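Local coordinates for Non-structural polyprotein (Sindbis virus, PDB 4GUA), which probably processes the viral non-structural polyprotein through its nsP2 cysteine protease and here carries the macro and zinc-binding domains of nsP3 in the same precursor chain, at residues A[358-363]-A[441-446]; A[517-522]-A[531-536]; A[217-222]-A[256-261]; A[70-75]-A[107-112]. One frame throughout, in Å; residues are numbered along the deposited sequence.

Contact 1. Residues A[358-363]-A[441-446]; sequences EEAVVN and HNIKSV
Glu359 and Ser445 lend their side chains to the backbone of the opposite segment, framing the one bridge by which two parallel strands begin. Ser445 OG accepts the N-H of Glu359 at 2.7 Å in an almost straight bond (169°). Its hydroxyl is placed there by a chi1 of 52°, which sets OG between the backbone N and the carbonyl carbon. In return the extended chain of Glu359, its CG anti to the backbone N, brings OE1 to the loop residue Lys444, whose N donates to it at 3.1 Å from well above the carboxylate plane. The regular sheet bond follows, from Ala360 N to Ser445 O at 3.1 Å, and Val446 CA leans on Ala360 O as a CA-H...O contact. Small and branched residues pack beside it: Ala360 CB meets Ile443 CG2 at 3.7 Å, and Val362 CG2 meets Val446 CG2 at the same separation. Asn442, with its positive phi, completes the Schellman motif that ends helix 420-440 and lets the chain enter strand 445-448, next to strand 360-364 in the mixed sheet of the macro domain. Glu359 OE2 makes a salt bridge to Lys406 of the next strand, 405-410. One carboxylate thus serves a backbone N-H and a lysine together, and both would tend to favour its ionised form.

Contact 2. Residues A[517-522]-A[531-536]; sequences ELVWIH and KGFSTT. With SO4 (sulfate ion), chain J.
Val519 pairs with Phe533, and Trp520 with Ser534, in a small two-stranded parallel sheet of the nsP3 zinc-binding domain, its strands joined through an eight-residue link between the segments that has no helix or strand. Val519 N donates to Gly532 O at 3.0 Å, Val519 O accepts Ser534 N, and Ile521 N reaches Ser534 O at 2.8 Å, so the bonds zigzag from one strand to the other as parallel pairing requires. Gly532 suits its place because its phi of 100° would press a CB against the preceding carbonyl. Val519 and Phe533 share a face and lie side by side, CB of the valine 3.7 Å from ring atom CD1. Ile521 crosses the phenylalanine at about a right angle, bringing CG2 to the same CD1. Trp520 and Ser534 occupy the other face. A chi1 of -169° sets CG of Trp520 anti to the backbone N; beyond it the indole reaches Thr535 and Thr536. NE1 makes a weak, strongly bent bond to Thr535 O, and Thr536 C sits 3.6 Å above the ring plane toward its rim. Leu518 CD1 packs on Ser534 CB. At the opposite end Glu517 OE2 approaches Gly532 CA, but its main partner is Arg101, in the protease part of the chain. Ser534 OG accepts Thr536 N, forming an ST turn, and also donates to O4 of a sulfate ion, probably from the crystallisation liquor, at 3.3 Å.

Contact 3. Residues A[217-222]-A[256-261]; sequences PPQARY and LNCLNP
Cys258 O is approached by three groups of the facing segment. Tyr222 N donates to it at 2.8 Å, Arg221 CA adds a CA-H...O contact at 3.2 Å, and the Tyr222 ring brings its edge, through CD1, with the oxygen in the ring plane. The bridge between Tyr222 and Leu259 is completed by Asn260 N, which donates to Tyr222 O at 2.9 Å in a nearly straight bond (177°). Cys258 serves a second purpose: with SG beside its own backbone N (chi1 -54°), Cys258 SG accepts Gln219 N at 3.3 Å, and the thiol sulfur also packs against Gln219 CB. Asn257 O lies over one face of the Arg221 guanidinium, too poorly angled for a hydrogen bond; the charge may still be weakly favourable beside the carbonyls at the end of helix 237-257. Asn260 turns ND2 to Asp223. Pro218 lies alongside Asn257. The segments join the approach to strand 224-227 with the exit of helix 237-257, the helix that links this strand to its parallel neighbour 263-269. The seven-stranded order 3-2-1-4-5-7-6 matches the Rossmann-like methyltransferase fold, without implying that activity, and Tyr222 and Cys258 both rest on Leu181 of strand 179-183.

Contact 4. Residues A[70-75]-A[107-112]; sequences SGLFSK and HAIAAE
Ile109 points its CB from the first turn of helix 107-113 at the loop of Ser70 to Leu72. CB itself lies 4.1 Å from Gly71 O. From there CG1, anti to the carbonyl carbon (chi1 -65°), comes to 3.6 Å from Gly71 O. The other branch, CG2, meets Ser70 O at 3.4 Å and Leu72 CD2 at 3.9 Å, and the tip CD1 lies beside Ser70 O. Isoleucine suits this place as a branched apolar group that packs over the loop backbone at Ser70 and Gly71. Leu72 adds an apolar patch: its CD2 also touches Ala110 CB at 4.2 Å, and the small alanine lets the leucine lie close to the helix, while Phe64 and Met66 also touch the leucine. Gly71 fits by its positive phi of 93° and because a CB there would point at Ile109. The loop keeps its shape through two bonds of its own. Leu72 N donates to Ser70 OG at 3.2 Å, and Ser74 N donates to Gly71 O. Ser70 OG is also hydrogen-bonded to the backbone O of Asp67, and Ser70 O receives Lys554 NZ. At the helix start Asp106 OD1 accepts Ile109 N. The arrangement is an ST turn running into a type I beta turn, packed by van der Waals contact on the first turn of a helix in the nsP2 cysteine protease of family C9.

How the contacts relate
The four contacts sample successive parts of one precursor chain: contact 4 the protease, contact 3 the methyltransferase-like fold, contact 1 the macro domain and contact 2 the zinc-binding domain. None touches another. Contacts 2 and 4 are the nearest pair, their centres 23 Å and nearest atoms about 10 Å apart, and both lie where the zinc-binding and protease parts meet. Contact 3 lies about 13 Å from contact 2 at nearest atoms. Contact 1 stands apart, 47 Å between centres from contact 4 and on the opposite side of the chain's centre. Contact 2 is tied only loosely to the zinc site: His522 NE2 makes weak bonds to Leu606 O and to Cys607 O, Cys607 being a zinc ligand.

Contact 1. Residues A[358-363]-A[441-446]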
loop_
_atom_site.group_PDB
_atom_site.type_symbol
_atom_site.label_atom_id
_atom_site.label_comp_id
_atom_site.label_asym_id
_atom_site.label_seq_id
_atom_site.Cartn_x
_atom_site.Cartn_y
_atom_site.Cartn_z
ATOM N N GLU A 358 -12.789 -26.820 -5.566
ATOM C CA GLU A 358 -12.396 -25.408 -5.575
ATOM C C GLU A 358 -12.034 -24.955 -6.985
ATOM O O GLU A 358 -11.601 -25.766 -7.796
ATOM C CB GLU A 358 -11.216 -25.172 -4.632
ATOM C CG GLU A 358 -11.563 -25.235 -3.148
ATOM C CD GLU A 358 -11.862 -26.638 -2.663
ATOM O OE1 GLU A 358 -11.306 -27.598 -3.236
ATOM O OE2 GLU A 358 -12.644 -26.778 -1.695
ATOM N N GLU A 359 -12.199 -23.663 -7.268
ATOM C CA GLU A 359 -12.005 -23.126 -8.624
ATOM C C GLU A 359 -10.618 -23.416 -9.188
ATOM O O GLU A 359 -10.472 -23.743 -10.371
ATOM C CB GLU A 359 -12.255 -21.617 -8.658
ATOM C CG GLU A 359 -12.011 -20.998 -10.030
ATOM C CD GLU A 359 -12.328 -19.511 -10.086
ATOM O OE1 GLU A 359 -13.083 -19.020 -9.211
ATOM O OE2 GLU A 359 -11.807 -18.831 -11.004
ATOM N N ALA A 360 -9.601 -23.259 -8.351
ATOM C CA ALA A 360 -8.239 -23.542 -8.768
ATOM C C ALA A 360 -7.585 -24.502 -7.788
ATOM O O ALA A 360 -7.893 -24.508 -6.596
ATOM C CB ALA A 360 -7.439 -22.253 -8.860
ATOM N N VAL A 361 -6.675 -25.316 -8.300
ATOM C CA VAL A 361 -5.928 -26.237 -7.468
ATOM C C VAL A 361 -4.448 -25.946 -7.645
ATOM O O VAL A 361 -3.982 -25.697 -8.760
ATOM C CB VAL A 361 -6.220 -27.701 -7.854
ATOM C CG1 VAL A 361 -5.842 -27.965 -9.306
ATOM C CG2 VAL A 361 -5.491 -28.652 -6.923
ATOM N N VAL A 362 -3.708 -25.995 -6.544
ATOM C CA VAL A 362 -2.285 -25.708 -6.572
ATOM C C VAL A 362 -1.529 -27.014 -6.492
ATOM O O VAL A 362 -1.783 -27.841 -5.618
ATOM C CB VAL A 362 -1.853 -24.813 -5.397
ATOM C CG1 VAL A 362 -0.332 -24.766 -5.291
ATOM C CG2 VAL A 362 -2.441 -23.414 -5.539
ATOM N N ASN A 363 -0.649 -27.225 -7.461
ATOM C CA ASN A 363 0.260 -28.357 -7.437
ATOM C C ASN A 363 1.539 -28.003 -6.686
ATOM O O ASN A 363 2.038 -26.879 -6.790
ATOM C CB ASN A 363 0.603 -28.773 -8.868
ATOM C CG ASN A 363 1.554 -29.951 -8.922
ATOM O OD1 ASN A 363 1.504 -30.839 -8.074
ATOM N ND2 ASN A 363 2.428 -29.960 -9.917
ATOM N N HIS A 441 -6.531 -13.193 -11.326
ATOM C CA HIS A 441 -7.614 -13.888 -12.022
ATOM C C HIS A 441 -8.929 -13.950 -11.257
ATOM O O HIS A 441 -9.856 -14.634 -11.678
ATOM C CB HIS A 441 -7.150 -15.272 -12.450
ATOM C CG HIS A 441 -6.081 -15.226 -13.495
ATOM N ND1 HIS A 441 -4.739 -15.254 -13.187
ATOM C CD2 HIS A 441 -6.156 -15.105 -14.840
ATOM C CE1 HIS A 441 -4.032 -15.176 -14.300
ATOM N NE2 HIS A 441 -4.869 -15.084 -15.317
ATOM N N ASN A 442 -8.989 -13.263 -10.120
ATOM C CA ASN A 442 -10.175 -13.255 -9.266
ATOM C C ASN A 442 -10.691 -14.654 -8.965
ATOM O O ASN A 442 -11.880 -14.935 -9.096
ATOM C CB ASN A 442 -11.293 -12.427 -9.885
ATOM C CG ASN A 442 -12.364 -12.068 -8.875
ATOM O OD1 ASN A 442 -12.133 -12.134 -7.668
ATOM N ND2 ASN A 442 -13.543 -11.704 -9.361
ATOM N N ILE A 443 -9.777 -15.526 -8.565
ATOM C CA ILE A 443 -10.109 -16.886 -8.193
ATOM C C ILE A 443 -10.803 -16.898 -6.833
ATOM O O ILE A 443 -10.282 -16.369 -5.848
ATOM C CB ILE A 443 -8.840 -17.740 -8.161
ATOM C CG1 ILE A 443 -8.207 -17.740 -9.557
ATOM C CG2 ILE A 443 -9.153 -19.153 -7.675
ATOM C CD1 ILE A 443 -6.977 -18.586 -9.675
ATOM N N LYS A 444 -11.992 -17.490 -6.798
ATOM C CA LYS A 444 -12.850 -17.446 -5.619
ATOM C C LYS A 444 -12.477 -18.486 -4.548
ATOM O O LYS A 444 -12.646 -18.253 -3.349
ATOM C CB LYS A 444 -14.311 -17.622 -6.036
ATOM C CG LYS A 444 -14.821 -16.579 -7.023
ATOM C CD LYS A 444 -15.234 -15.306 -6.306
ATOM C CE LYS A 444 -16.148 -14.440 -7.169
ATOM N NZ LYS A 444 -16.331 -13.065 -6.607
ATOM N N SER A 445 -11.992 -19.642 -4.983
ATOM C CA SER A 445 -11.590 -20.692 -4.059
ATOM C C SER A 445 -10.346 -21.383 -4.588
ATOM O O SER A 445 -10.182 -21.548 -5.803
ATOM C CB SER A 445 -12.701 -21.730 -3.902
ATOM O OG SER A 445 -13.142 -22.201 -5.167
ATOM N N VAL A 446 -9.477 -21.819 -3.686
ATOM C CA VAL A 446 -8.263 -22.478 -4.124
ATOM C C VAL A 446 -7.928 -23.655 -3.218
ATOM O O VAL A 446 -7.984 -23.542 -1.996
ATOM C CB VAL A 446 -7.087 -21.475 -4.189
ATOM C CG1 VAL A 446 -6.959 -20.723 -2.885
ATOM C CG2 VAL A 446 -5.792 -22.190 -4.527
#

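Contact 2. Residues A[517-522]-A[531-536]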
loop_
_atom_site.group_PDB
_atom_site.type_symbol
_atom_site.label_atom_id
_atom_site.label_comp_id
_atom_site.label_asym_id
_atom_site.label_seq_id
_atom_site.Cartn_x
_atom_site.Cartn_y
_atom_site.Cartn_z
ATOM N N GLU A 517 3.221 8.826 8.577
ATOM C CA GLU A 517 4.541 9.314 8.180
ATOM C C GLU A 517 5.628 8.256 8.393
ATOM O O GLU A 517 6.559 8.148 7.592
ATOM C CB GLU A 517 4.887 10.615 8.896
ATOM C CG GLU A 517 5.401 10.443 10.320
ATOM C CD GLU A 517 6.515 11.409 10.693
ATOM O OE1 GLU A 517 6.921 12.241 9.845
ATOM O OE2 GLU A 517 6.972 11.342 11.854
ATOM N N LEU A 518 5.480 7.437 9.429
ATOM C CA LEU A 518 6.563 6.548 9.856
ATOM C C LEU A 518 7.046 5.595 8.766
ATOM O O LEU A 518 6.256 4.925 8.100
ATOM C CB LEU A 518 6.134 5.721 11.071
ATOM C CG LEU A 518 7.258 4.970 11.793
ATOM C CD1 LEU A 518 8.314 5.931 12.332
ATOM C CD2 LEU A 518 6.689 4.123 12.911
ATOM N N VAL A 519 8.361 5.557 8.599
ATOM C CA VAL A 519 9.004 4.657 7.653
ATOM C C VAL A 519 9.810 3.588 8.381
ATOM O O VAL A 519 10.552 3.883 9.308
ATOM C CB VAL A 519 9.956 5.416 6.729
ATOM C CG1 VAL A 519 10.741 4.431 5.876
ATOM C CG2 VAL A 519 9.179 6.388 5.864
ATOM N N TRP A 520 9.651 2.342 7.961
ATOM C CA TRP A 520 10.383 1.246 8.564
ATOM C C TRP A 520 11.745 1.125 7.893
ATOM O O TRP A 520 11.828 0.932 6.686
ATOM C CB TRP A 520 9.576 -0.040 8.407
ATOM C CG TRP A 520 10.074 -1.202 9.209
ATOM C CD1 TRP A 520 11.343 -1.411 9.662
ATOM C CD2 TRP A 520 9.304 -2.330 9.642
ATOM N NE1 TRP A 520 11.410 -2.598 10.350
ATOM C CE2 TRP A 520 10.171 -3.180 10.353
ATOM C CE3 TRP A 520 7.964 -2.702 9.499
ATOM C CZ2 TRP A 520 9.744 -4.377 10.919
ATOM C CZ3 TRP A 520 7.543 -3.893 10.061
ATOM C CH2 TRP A 520 8.427 -4.714 10.762
ATOM N N ILE A 521 12.814 1.210 8.682
ATOM C CA ILE A 521 14.171 1.216 8.138
ATOM C C ILE A 521 15.001 0.027 8.608
ATOM O O ILE A 521 14.705 -0.603 9.628
ATOM C CB ILE A 521 14.938 2.505 8.519
ATOM C CG1 ILE A 521 14.838 2.764 10.028
ATOM C CG2 ILE A 521 14.418 3.692 7.723
ATOM C CD1 ILE A 521 15.785 3.847 10.546
ATOM N N HIS A 522 16.038 -0.279 7.836
ATOM C CA HIS A 522 16.994 -1.318 8.200
ATOM C C HIS A 522 17.666 -0.978 9.544
ATOM O O HIS A 522 17.958 0.188 9.815
ATOM C CB HIS A 522 18.041 -1.439 7.086
ATOM C CG HIS A 522 18.935 -2.630 7.223
ATOM N ND1 HIS A 522 20.194 -2.553 7.772
ATOM C CD2 HIS A 522 18.745 -3.929 6.892
ATOM C CE1 HIS A 522 20.747 -3.753 7.766
ATOM N NE2 HIS A 522 19.888 -4.607 7.239
ATOM N N LYS A 531 13.324 11.246 14.037
ATOM C CA LYS A 531 11.871 11.254 14.111
ATOM C C LYS A 531 11.369 10.975 12.699
ATOM O O LYS A 531 11.897 11.510 11.729
ATOM C CB LYS A 531 11.348 12.596 14.650
ATOM C CG LYS A 531 9.832 12.639 14.911
ATOM C CD LYS A 531 9.472 12.256 16.366
ATOM C CE LYS A 531 7.944 12.179 16.637
ATOM N NZ LYS A 531 7.326 13.494 17.042
ATOM N N GLY A 532 10.360 10.120 12.590
ATOM C CA GLY A 532 9.803 9.742 11.306
ATOM C C GLY A 532 10.291 8.392 10.800
ATOM O O GLY A 532 9.754 7.866 9.825
ATOM N N PHE A 533 11.292 7.821 11.470
ATOM C CA PHE A 533 11.847 6.530 11.067
ATOM C C PHE A 533 11.943 5.579 12.253
ATOM O O PHE A 533 12.188 6.001 13.384
ATOM C CB PHE A 533 13.229 6.703 10.438
ATOM C CG PHE A 533 13.247 7.630 9.259
ATOM C CD1 PHE A 533 12.929 7.162 7.991
ATOM C CD2 PHE A 533 13.586 8.967 9.413
ATOM C CE1 PHE A 533 12.947 8.010 6.899
ATOM C CE2 PHE A 533 13.607 9.824 8.325
ATOM C CZ PHE A 533 13.288 9.344 7.065
ATOM N N SER A 534 11.761 4.291 11.980
ATOM C CA SER A 534 11.796 3.271 13.021
ATOM C C SER A 534 12.352 1.940 12.524
ATOM O O SER A 534 12.125 1.539 11.385
ATOM C CB SER A 534 10.396 3.050 13.580
ATOM O OG SER A 534 10.352 1.862 14.358
ATOM N N THR A 535 13.086 1.265 13.401
ATOM C CA THR A 535 13.677 -0.035 13.114
ATOM C C THR A 535 12.683 -1.184 13.262
ATOM O O THR A 535 12.831 -2.222 12.621
ATOM C CB THR A 535 14.861 -0.297 14.067
ATOM O OG1 THR A 535 15.927 0.608 13.761
ATOM C CG2 THR A 535 15.358 -1.730 13.953
ATOM N N THR A 536 11.706 -1.016 14.147
ATOM C CA THR A 536 10.742 -2.075 14.430
ATOM C C THR A 536 9.381 -1.982 13.716
ATOM O O THR A 536 8.594 -2.926 13.789
ATOM C CB THR A 536 10.459 -2.122 15.944
ATOM O OG1 THR A 536 9.793 -0.917 16.348
ATOM C CG2 THR A 536 11.761 -2.271 16.719
HETATM S S SO4 J . 13.887 2.720 16.739
HETATM O O1 SO4 J . 14.306 3.232 18.039
HETATM O O2 SO4 J . 14.215 3.700 15.701
HETATM O O3 SO4 J . 14.596 1.472 16.472
HETATM O O4 SO4 J . 12.446 2.467 16.771
#

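Contact 3. Residues A[217-222]-A[256-261]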
loop_
_atom_site.group_PDB
_atom_site.type_symbol
_atom_site.label_atom_id
_atom_site.label_comp_id
_atom_site.label_asym_id
_atom_site.label_seq_id
_atom_site.Cartn_x
_atom_site.Cartn_y
_atom_site.Cartn_z
ATOM N N PRO A 217 -15.447 11.650 20.196
ATOM C CA PRO A 217 -14.868 11.095 21.420
ATOM C C PRO A 217 -15.285 9.642 21.609
ATOM O O PRO A 217 -16.245 9.201 20.993
ATOM C CB PRO A 217 -15.462 11.975 22.520
ATOM C CG PRO A 217 -16.741 12.469 21.958
ATOM C CD PRO A 217 -16.491 12.648 20.485
ATOM N N PRO A 218 -14.550 8.895 22.436
ATOM C CA PRO A 218 -14.859 7.475 22.612
ATOM C C PRO A 218 -16.285 7.210 23.080
ATOM O O PRO A 218 -16.766 7.819 24.030
ATOM C CB PRO A 218 -13.854 7.038 23.676
ATOM C CG PRO A 218 -12.673 7.950 23.453
ATOM C CD PRO A 218 -13.270 9.272 23.063
ATOM N N GLN A 219 -16.959 6.329 22.353
ATOM C CA GLN A 219 -18.229 5.735 22.752
ATOM C C GLN A 219 -17.953 4.384 23.407
ATOM O O GLN A 219 -16.820 4.101 23.797
ATOM C CB GLN A 219 -19.139 5.573 21.537
ATOM C CG GLN A 219 -19.214 6.825 20.701
ATOM C CD GLN A 219 -19.684 8.017 21.497
ATOM O OE1 GLN A 219 -20.808 8.055 21.992
ATOM N NE2 GLN A 219 -18.787 8.974 21.685
ATOM N N ALA A 220 -18.985 3.558 23.538
ATOM C CA ALA A 220 -18.790 2.171 23.942
ATOM C C ALA A 220 -18.055 1.450 22.813
ATOM O O ALA A 220 -17.745 2.050 21.782
ATOM C CB ALA A 220 -20.127 1.513 24.179
ATOM N N ARG A 221 -17.781 0.161 22.992
ATOM C CA ARG A 221 -17.044 -0.591 21.982
ATOM C C ARG A 221 -17.935 -1.589 21.246
ATOM O O ARG A 221 -18.797 -2.230 21.841
ATOM C CB ARG A 221 -15.852 -1.303 22.612
ATOM C CG ARG A 221 -14.765 -0.362 23.054
ATOM C CD ARG A 221 -13.540 -1.108 23.534
ATOM N NE ARG A 221 -12.647 -0.230 24.289
ATOM C CZ ARG A 221 -11.687 0.517 23.754
ATOM N NH1 ARG A 221 -11.469 0.507 22.441
ATOM N NH2 ARG A 221 -10.935 1.279 24.539
ATOM N N TYR A 222 -17.706 -1.718 19.946
ATOM C CA TYR A 222 -18.546 -2.540 19.090
ATOM C C TYR A 222 -17.668 -3.498 18.313
ATOM O O TYR A 222 -16.452 -3.310 18.236
ATOM C CB TYR A 222 -19.330 -1.664 18.119
ATOM C CG TYR A 222 -20.262 -0.694 18.806
ATOM C CD1 TYR A 222 -19.772 0.453 19.415
ATOM C CD2 TYR A 222 -21.627 -0.918 18.837
ATOM C CE1 TYR A 222 -20.614 1.346 20.040
ATOM C CE2 TYR A 222 -22.479 -0.029 19.458
ATOM C CZ TYR A 222 -21.968 1.102 20.059
ATOM O OH TYR A 222 -22.816 1.994 20.683
ATOM N N LEU A 256 -11.429 3.652 15.916
ATOM C CA LEU A 256 -10.549 2.720 16.632
ATOM C C LEU A 256 -10.752 2.728 18.150
ATOM O O LEU A 256 -10.554 1.704 18.809
ATOM C CB LEU A 256 -9.083 2.994 16.306
ATOM C CG LEU A 256 -8.661 2.704 14.869
ATOM C CD1 LEU A 256 -7.229 3.120 14.659
ATOM C CD2 LEU A 256 -8.839 1.227 14.539
ATOM N N ASN A 257 -11.114 3.874 18.720
ATOM C CA ASN A 257 -11.422 3.917 20.148
ATOM C C ASN A 257 -12.690 3.137 20.442
ATOM O O ASN A 257 -12.872 2.628 21.536
ATOM C CB ASN A 257 -11.580 5.358 20.641
ATOM C CG ASN A 257 -10.294 6.146 20.564
ATOM O OD1 ASN A 257 -9.206 5.609 20.783
ATOM N ND2 ASN A 257 -10.408 7.429 20.252
ATOM N N CYS A 258 -13.569 3.060 19.454
ATOM C CA CYS A 258 -14.870 2.420 19.618
ATOM C C CYS A 258 -14.923 0.957 19.153
ATOM O O CYS A 258 -16.006 0.385 19.061
ATOM C CB CYS A 258 -15.939 3.243 18.913
ATOM S SG CYS A 258 -15.954 4.976 19.462
ATOM N N LEU A 259 -13.775 0.371 18.825
ATOM C CA LEU A 259 -13.738 -0.963 18.233
ATOM C C LEU A 259 -13.113 -2.021 19.146
ATOM O O LEU A 259 -12.029 -1.817 19.679
ATOM C CB LEU A 259 -12.950 -0.910 16.925
ATOM C CG LEU A 259 -13.101 -2.103 15.978
ATOM C CD1 LEU A 259 -14.552 -2.354 15.615
ATOM C CD2 LEU A 259 -12.272 -1.875 14.725
ATOM N N ASN A 260 -13.802 -3.148 19.324
ATOM C CA ASN A 260 -13.253 -4.277 20.084
ATOM C C ASN A 260 -12.179 -5.026 19.321
ATOM O O ASN A 260 -12.196 -5.063 18.093
ATOM C CB ASN A 260 -14.344 -5.285 20.430
ATOM C CG ASN A 260 -15.217 -4.838 21.569
ATOM O OD1 ASN A 260 -14.732 -4.269 22.552
ATOM N ND2 ASN A 260 -16.515 -5.099 21.453
ATOM N N PRO A 261 -11.254 -5.665 20.049
ATOM C CA PRO A 261 -10.276 -6.530 19.381
ATOM C C PRO A 261 -10.963 -7.611 18.545
ATOM O O PRO A 261 -12.030 -8.098 18.918
ATOM C CB PRO A 261 -9.478 -7.142 20.544
ATOM C CG PRO A 261 -10.163 -6.715 21.798
ATOM C CD PRO A 261 -10.976 -5.512 21.483
#

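Contact 4. Residues A[70-75]-A[107-112]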
loop_
_atom_site.group_PDB
_atom_site.type_symbol
_atom_site.label_atom_id
_atom_site.label_comp_id
_atom_site.label_asym_id
_atom_site.label_seq_id
_atom_site.Cartn_x
_atom_site.Cartn_y
_atom_site.Cartn_z
ATOM N N SER A 70 8.855 14.326 -5.428
ATOM C CA SER A 70 9.712 14.969 -6.411
ATOM C C SER A 70 10.923 15.609 -5.736
ATOM O O SER A 70 11.988 15.722 -6.336
ATOM C CB SER A 70 8.936 16.048 -7.155
ATOM O OG SER A 70 8.649 17.139 -6.289
ATOM N N GLY A 71 10.749 16.021 -4.486
ATOM C CA GLY A 71 11.794 16.701 -3.742
ATOM C C GLY A 71 11.745 18.222 -3.836
ATOM O O GLY A 71 12.587 18.919 -3.260
ATOM N N LEU A 72 10.754 18.741 -4.552
ATOM C CA LEU A 72 10.659 20.179 -4.777
ATOM C C LEU A 72 10.631 21.001 -3.493
ATOM O O LEU A 72 11.220 22.073 -3.436
ATOM C CB LEU A 72 9.432 20.498 -5.624
ATOM C CG LEU A 72 9.622 20.263 -7.119
ATOM C CD1 LEU A 72 8.305 20.371 -7.860
ATOM C CD2 LEU A 72 10.606 21.265 -7.668
ATOM N N PHE A 73 9.907 20.526 -2.490
ATOM C CA PHE A 73 9.857 21.201 -1.194
ATOM C C PHE A 73 10.792 20.617 -0.120
ATOM O O PHE A 73 10.631 20.918 1.061
ATOM C CB PHE A 73 8.421 21.320 -0.695
ATOM C CG PHE A 73 7.674 22.458 -1.323
ATOM C CD1 PHE A 73 7.906 23.756 -0.913
ATOM C CD2 PHE A 73 6.760 22.234 -2.334
ATOM C CE1 PHE A 73 7.229 24.811 -1.492
ATOM C CE2 PHE A 73 6.077 23.287 -2.915
ATOM C CZ PHE A 73 6.314 24.574 -2.497
ATOM N N SER A 74 11.706 19.734 -0.525
ATOM C CA SER A 74 12.509 18.937 0.409
ATOM C C SER A 74 13.811 19.584 0.899
ATOM O O SER A 74 14.617 18.950 1.583
ATOM C CB SER A 74 12.833 17.579 -0.216
ATOM O OG SER A 74 11.995 16.566 0.311
ATOM N N LYS A 75 14.031 20.833 0.530
ATOM C CA LYS A 75 15.161 21.589 1.038
ATOM C C LYS A 75 14.880 21.921 2.501
ATOM O O LYS A 75 13.795 22.405 2.829
ATOM C CB LYS A 75 15.328 22.824 0.157
ATOM C CG LYS A 75 16.185 23.950 0.670
ATOM C CD LYS A 75 15.264 25.176 0.631
ATOM C CE LYS A 75 15.929 26.509 0.358
ATOM N NZ LYS A 75 14.900 27.605 0.261
ATOM N N HIS A 107 15.940 24.498 -5.355
ATOM C CA HIS A 107 16.233 25.007 -6.688
ATOM C C HIS A 107 17.049 24.012 -7.498
ATOM O O HIS A 107 16.987 24.000 -8.732
ATOM C CB HIS A 107 16.971 26.341 -6.599
ATOM C CG HIS A 107 16.117 27.463 -6.109
ATOM N ND1 HIS A 107 15.827 27.650 -4.774
ATOM C CD2 HIS A 107 15.478 28.454 -6.775
ATOM C CE1 HIS A 107 15.053 28.712 -4.638
ATOM N NE2 HIS A 107 14.822 29.215 -5.838
ATOM N N ALA A 108 17.829 23.190 -6.805
ATOM C CA ALA A 108 18.596 22.147 -7.465
ATOM C C ALA A 108 17.642 21.163 -8.134
ATOM O O ALA A 108 17.773 20.865 -9.318
ATOM C CB ALA A 108 19.490 21.431 -6.469
ATOM N N ILE A 109 16.664 20.690 -7.372
ATOM C CA ILE A 109 15.675 19.757 -7.884
ATOM C C ILE A 109 14.969 20.358 -9.090
ATOM O O ILE A 109 14.768 19.694 -10.098
ATOM C CB ILE A 109 14.619 19.409 -6.810
ATOM C CG1 ILE A 109 15.263 18.661 -5.638
ATOM C CG2 ILE A 109 13.483 18.591 -7.420
ATOM C CD1 ILE A 109 15.782 17.288 -5.988
ATOM N N ALA A 110 14.608 21.630 -8.986
ATOM C CA ALA A 110 13.888 22.305 -10.054
ATOM C C ALA A 110 14.780 22.403 -11.284
ATOM O O ALA A 110 14.309 22.354 -12.421
ATOM C CB ALA A 110 13.453 23.680 -9.603
ATOM N N ALA A 111 16.075 22.564 -11.040
ATOM C CA ALA A 111 17.045 22.675 -12.117
ATOM C C ALA A 111 17.164 21.367 -12.899
ATOM O O ALA A 111 17.123 21.385 -14.127
ATOM C CB ALA A 111 18.401 23.096 -11.561
ATOM N N GLU A 112 17.277 20.230 -12.211
ATOM C CA GLU A 112 17.385 18.961 -12.929
ATOM C C GLU A 112 16.082 18.668 -13.656
ATOM O O GLU A 112 16.078 18.072 -14.733
ATOM C CB GLU A 112 17.784 17.779 -12.031
ATOM C CG GLU A 112 18.690 18.104 -10.855
ATOM C CD GLU A 112 18.087 17.713 -9.511
ATOM O OE1 GLU A 112 17.113 16.924 -9.495
ATOM O OE2 GLU A 112 18.596 18.190 -8.468
#